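Local coordinates for Sel1 repeat family protein (Pseudomonas aeruginosa, PDB 6LCH) that probably acts as an immunity protein against the type VI secretion effector PldB, through a scaffold built of Sel1 repeats, at residues Phe183-Val188 with Gly262-Arg267; Met219-Asp224 with Pro256-Gln261. All blocks are in the same frame, centred on the assembly; numbering follows the deposited sequence.

How the interactions relate
Interaction 1 and interaction 2 sit side by side, with centres about 10 Å apart. The residues 256-261 and 262-267 follow one another in the loop after helix 249-252. Their first half meets the 219-224 loop, and their second half meets the start of helix 183-195. The two contacts also touch each other directly. Gln261 OE1 probably accepts a hydrogen bond from Phe183 N, at 3.0 Å. Tyr221 OH packs on Pro184 CA at 3.1 Å, and Phe183 CD1 lies 3.4 Å from Met219 SD. Tyr263 OH packs against Pro257 CD. Helix start, interhelical loop and C-terminal loop thus form one continuous patch.

Interaction 1: Phe183-Val188 with Gly262-Arg267; sequences FPKALV and GYDADR
The first turn of helix 183-195, in a Sel1 repeat, meets the irregular C-terminal loop 262-267. Pro184 carries the apolar part. Its ring lies mainly against the backbone of the loop. Pro184 CB is 3.2 Å from Tyr263 C, and Pro184 CG is 3.2 Å from Gly262 O. Pro184 CD faces Ala265, whose CB is 4.0 Å away. Proline suits this place, since the first turn of a helix needs no N-H from it. Sel1 repeats build an alpha solenoid of paired antiparallel helices, and here the loop covers a helix start of that stack. Lys185 and Asp264 run side by side and point the same way. In both, CG is anti to the backbone N (chi1 -168° and -165°). The lysine chain bends at chi3, which brings Lys185 CE to 3.1 Å from Asp264 OD2. Lys185 NZ makes a salt bridge to Asp264 OD2 at 3.4 Å. The other oxygen, Asp264 OD1, takes a hydrogen bond from Asn182 ND2 and a weak one from Asp266 N. Asn182 OD1 in turn accepts from both Ala265 N and Lys185 N.

Interaction 2: Met219-Asp224 with Pro256-Gln261; sequences MWYAPD and PPHPTQ
His258 ND1 is gripped by two bonds, from the backbone N-H groups of Thr260 and Gln261. Thr260 N and Gln261 N each lie 3.0 Å from His258 ND1. Both donors are tilted from the ring plane. ND1 therefore acts as acceptor, and the proton sits on NE2. His258 NE2 donates to Met219 O at 2.4 Å, a very short bond. It is fairly straight (161° at the hydrogen), lies in the ring plane, and meets the oxygen nearly along the C=O axis. Bonds at both ring nitrogens fix the rotation of the imidazole. Pro259 CD lies over one of its faces and Gln261 CG over the opposite face. CG of His258 is anti to the backbone N (chi1 -168°), which carries the ring across to Tyr221. There it makes a T-shaped stack, with planes at 89° and centroids 4.5 Å apart. The imidazole gives its edge: His258 CD2 stands over the centre of the tyrosine face, 3.3 Å from Tyr221 CE1. Tyr221 also packs on Pro184 and Leu187 of helix 183-195. Tyr221 OH donates to a water in its ring plane, and this water donates to Pro256 O. A second water bridges Ala222 N and Pro257 O. Pro256 and Pro257 are extended, with backbone angles of the polyproline II kind. The arrangement is a loop-to-loop contact in an alpha-helical repeat fold: a proline-rich segment after helix 249-252 is laid across the loop between helices 199-208 and 225-240.

Interaction 1: Phe183-Val188 with Gly262-Arg267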
# COMPACT_ATOMS: atom_id res chain seq x y z
N PHE A 183 4.43 -10.13 -20.21
CA PHE A 183 3.44 -9.05 -20.23
C PHE A 183 2.05 -9.50 -19.80
O PHE A 183 1.44 -8.82 -18.96
CB PHE A 183 3.44 -8.39 -21.61
CG PHE A 183 4.75 -7.73 -21.96
CD1 PHE A 183 5.58 -7.25 -20.96
CD2 PHE A 183 5.15 -7.59 -23.28
CE1 PHE A 183 6.78 -6.65 -21.26
CE2 PHE A 183 6.35 -6.98 -23.58
CZ PHE A 183 7.17 -6.51 -22.57
N PRO A 184 1.49 -10.61 -20.31
CA PRO A 184 0.13 -10.97 -19.88
C PRO A 184 0.04 -11.37 -18.42
O PRO A 184 -0.99 -11.11 -17.78
CB PRO A 184 -0.23 -12.14 -20.80
CG PRO A 184 0.76 -12.10 -21.91
CD PRO A 184 2.01 -11.56 -21.30
N LYS A 185 1.07 -12.01 -17.86
CA LYS A 185 1.06 -12.27 -16.43
C LYS A 185 1.24 -10.98 -15.64
O LYS A 185 0.71 -10.84 -14.54
CB LYS A 185 2.16 -13.27 -16.06
CG LYS A 185 2.05 -13.80 -14.65
CD LYS A 185 2.88 -15.06 -14.49
CE LYS A 185 2.04 -16.22 -14.00
NZ LYS A 185 2.82 -17.48 -14.04
N ALA A 186 1.99 -10.02 -16.20
CA ALA A 186 2.11 -8.71 -15.56
C ALA A 186 0.76 -8.00 -15.55
O ALA A 186 0.39 -7.40 -14.54
CB ALA A 186 3.15 -7.87 -16.29
N LEU A 187 0.03 -8.08 -16.66
CA LEU A 187 -1.28 -7.42 -16.74
C LEU A 187 -2.27 -8.03 -15.76
O LEU A 187 -3.13 -7.31 -15.24
CB LEU A 187 -1.81 -7.52 -18.17
CG LEU A 187 -2.79 -6.44 -18.65
CD1 LEU A 187 -2.15 -5.06 -18.62
CD2 LEU A 187 -3.28 -6.77 -20.05
N VAL A 188 -2.18 -9.33 -15.50
CA VAL A 188 -3.06 -9.97 -14.53
C VAL A 188 -2.86 -9.34 -13.15
O VAL A 188 -3.82 -9.04 -12.44
CB VAL A 188 -2.82 -11.49 -14.50
CG1 VAL A 188 -3.47 -12.11 -13.25
CG2 VAL A 188 -3.36 -12.13 -15.76
N GLY A 262 -0.09 -13.39 -25.59
CA GLY A 262 -1.31 -14.13 -25.26
C GLY A 262 -1.85 -13.80 -23.88
O GLY A 262 -1.97 -12.63 -23.51
N TYR A 263 -2.21 -14.84 -23.12
CA TYR A 263 -2.79 -14.69 -21.79
C TYR A 263 -1.80 -14.95 -20.68
O TYR A 263 -2.08 -14.61 -19.52
CB TYR A 263 -3.98 -15.64 -21.63
CG TYR A 263 -5.21 -15.13 -22.32
CD1 TYR A 263 -6.11 -14.31 -21.65
CD2 TYR A 263 -5.47 -15.45 -23.64
CE1 TYR A 263 -7.23 -13.84 -22.27
CE2 TYR A 263 -6.60 -14.98 -24.28
CZ TYR A 263 -7.48 -14.17 -23.59
OH TYR A 263 -8.61 -13.69 -24.21
N ASP A 264 -0.66 -15.54 -21.00
CA ASP A 264 0.48 -15.65 -20.10
C ASP A 264 1.66 -15.92 -21.02
O ASP A 264 1.62 -16.91 -21.76
CB ASP A 264 0.30 -16.77 -19.08
CG ASP A 264 1.27 -16.68 -17.92
OD1 ASP A 264 2.43 -16.25 -18.12
OD2 ASP A 264 0.88 -17.05 -16.79
N ALA A 265 2.65 -15.03 -21.03
CA ALA A 265 3.77 -15.22 -21.95
C ALA A 265 4.29 -16.64 -21.90
O ALA A 265 4.70 -17.19 -22.93
CB ALA A 265 4.90 -14.23 -21.65
N ASP A 266 4.21 -17.28 -20.72
CA ASP A 266 4.67 -18.66 -20.58
C ASP A 266 3.91 -19.61 -21.49
O ASP A 266 4.52 -20.43 -22.19
CB ASP A 266 4.56 -19.10 -19.12
CG ASP A 266 5.41 -20.32 -18.82
OD1 ASP A 266 6.00 -20.86 -19.78
OD2 ASP A 266 5.49 -20.73 -17.65
N ARG A 267 2.58 -19.52 -21.49
CA ARG A 267 1.70 -20.44 -22.21
C ARG A 267 0.75 -19.68 -23.12
O ARG A 267 -0.44 -19.51 -22.80
CB ARG A 267 0.86 -21.27 -21.25
CG ARG A 267 1.67 -22.00 -20.28
CD ARG A 267 0.76 -22.94 -19.56
NE ARG A 267 0.82 -24.26 -20.16
CZ ARG A 267 1.80 -25.13 -19.98
NH1 ARG A 267 2.85 -24.82 -19.18
NH2 ARG A 267 1.74 -26.28 -20.59

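Interaction 2: Met219-Asp224 with Pro256-Gln261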
# COMPACT_ATOMS: atom_id res chain seq x y z
N MET A 219 3.42 -2.35 -23.33
CA MET A 219 3.74 -3.76 -23.52
C MET A 219 3.20 -4.30 -24.84
O MET A 219 2.93 -5.50 -24.97
CB MET A 219 3.24 -4.61 -22.34
CG MET A 219 3.54 -3.98 -20.98
SD MET A 219 3.31 -5.08 -19.57
CE MET A 219 1.63 -4.77 -19.08
N TRP A 220 3.04 -3.41 -25.82
CA TRP A 220 2.56 -3.76 -27.16
C TRP A 220 1.15 -4.33 -27.13
O TRP A 220 0.76 -5.11 -28.00
CB TRP A 220 3.53 -4.72 -27.86
CG TRP A 220 4.82 -4.05 -28.19
CD1 TRP A 220 5.07 -3.21 -29.24
CD2 TRP A 220 6.04 -4.12 -27.43
NE1 TRP A 220 6.37 -2.77 -29.19
CE2 TRP A 220 6.98 -3.31 -28.10
CE3 TRP A 220 6.42 -4.79 -26.27
CZ2 TRP A 220 8.29 -3.16 -27.63
CZ3 TRP A 220 7.72 -4.64 -25.81
CH2 TRP A 220 8.64 -3.83 -26.49
N TYR A 221 0.36 -3.93 -26.14
CA TYR A 221 -1.06 -4.24 -26.14
C TYR A 221 -1.79 -3.27 -27.06
O TYR A 221 -1.44 -2.09 -27.17
CB TYR A 221 -1.63 -4.16 -24.72
CG TYR A 221 -1.49 -5.45 -23.96
CD1 TYR A 221 -0.40 -5.66 -23.12
CD2 TYR A 221 -2.42 -6.46 -24.09
CE1 TYR A 221 -0.26 -6.84 -22.42
CE2 TYR A 221 -2.29 -7.65 -23.40
CZ TYR A 221 -1.21 -7.83 -22.57
OH TYR A 221 -1.07 -9.01 -21.88
N ALA A 222 -2.81 -3.78 -27.74
CA ALA A 222 -3.57 -2.92 -28.62
C ALA A 222 -4.37 -1.91 -27.80
O ALA A 222 -4.94 -2.27 -26.76
CB ALA A 222 -4.51 -3.74 -29.51
N PRO A 223 -4.39 -0.64 -28.20
CA PRO A 223 -5.24 0.34 -27.52
C PRO A 223 -6.69 -0.12 -27.49
O PRO A 223 -7.16 -0.86 -28.35
CB PRO A 223 -5.08 1.60 -28.38
CG PRO A 223 -3.72 1.46 -29.01
CD PRO A 223 -3.45 -0.02 -29.15
N ASP A 224 -7.40 0.33 -26.46
CA ASP A 224 -8.78 -0.10 -26.22
C ASP A 224 -9.50 1.07 -25.57
O ASP A 224 -9.17 1.47 -24.45
CB ASP A 224 -8.82 -1.34 -25.34
CG ASP A 224 -10.18 -2.03 -25.33
OD1 ASP A 224 -11.21 -1.33 -25.41
OD2 ASP A 224 -10.21 -3.27 -25.24
N PRO A 256 -7.66 -8.59 -22.33
CA PRO A 256 -7.54 -9.03 -23.72
C PRO A 256 -6.31 -9.89 -23.91
O PRO A 256 -5.37 -9.85 -23.10
CB PRO A 256 -7.41 -7.71 -24.50
CG PRO A 256 -6.84 -6.75 -23.52
CD PRO A 256 -7.44 -7.13 -22.19
N PRO A 257 -6.27 -10.70 -24.97
CA PRO A 257 -5.02 -11.39 -25.32
C PRO A 257 -3.99 -10.39 -25.82
O PRO A 257 -4.29 -9.25 -26.16
CB PRO A 257 -5.45 -12.36 -26.42
CG PRO A 257 -6.64 -11.71 -27.03
CD PRO A 257 -7.36 -11.01 -25.91
N HIS A 258 -2.75 -10.85 -25.85
CA HIS A 258 -1.62 -10.08 -26.36
C HIS A 258 -1.28 -10.54 -27.76
O HIS A 258 -1.26 -11.76 -28.01
CB HIS A 258 -0.41 -10.23 -25.45
CG HIS A 258 0.69 -9.26 -25.73
ND1 HIS A 258 1.64 -9.47 -26.71
CD2 HIS A 258 1.01 -8.07 -25.16
CE1 HIS A 258 2.48 -8.45 -26.74
NE2 HIS A 258 2.12 -7.59 -25.81
N PRO A 259 -1.01 -9.63 -28.70
CA PRO A 259 -0.71 -10.06 -30.08
C PRO A 259 0.46 -11.01 -30.19
O PRO A 259 0.50 -11.82 -31.13
CB PRO A 259 -0.43 -8.73 -30.80
CG PRO A 259 -1.18 -7.71 -30.01
CD PRO A 259 -1.10 -8.16 -28.58
N THR A 260 1.42 -10.96 -29.27
CA THR A 260 2.56 -11.87 -29.28
C THR A 260 2.60 -12.81 -28.09
O THR A 260 3.01 -13.96 -28.23
CB THR A 260 3.88 -11.08 -29.33
OG1 THR A 260 3.83 -10.13 -30.40
CG2 THR A 260 5.06 -12.01 -29.56
N GLN A 261 2.15 -12.37 -26.91
CA GLN A 261 2.35 -13.12 -25.68
C GLN A 261 1.09 -13.79 -25.14
O GLN A 261 1.21 -14.67 -24.28
CB GLN A 261 2.95 -12.20 -24.60
CG GLN A 261 4.00 -11.23 -25.12
CD GLN A 261 5.17 -11.06 -24.15
OE1 GLN A 261 5.04 -11.29 -22.95
NE2 GLN A 261 6.32 -10.65 -24.68
O HOH W 1 -2.98 -10.96 -21.94
O HOH W 2 -4.48 -6.32 -27.60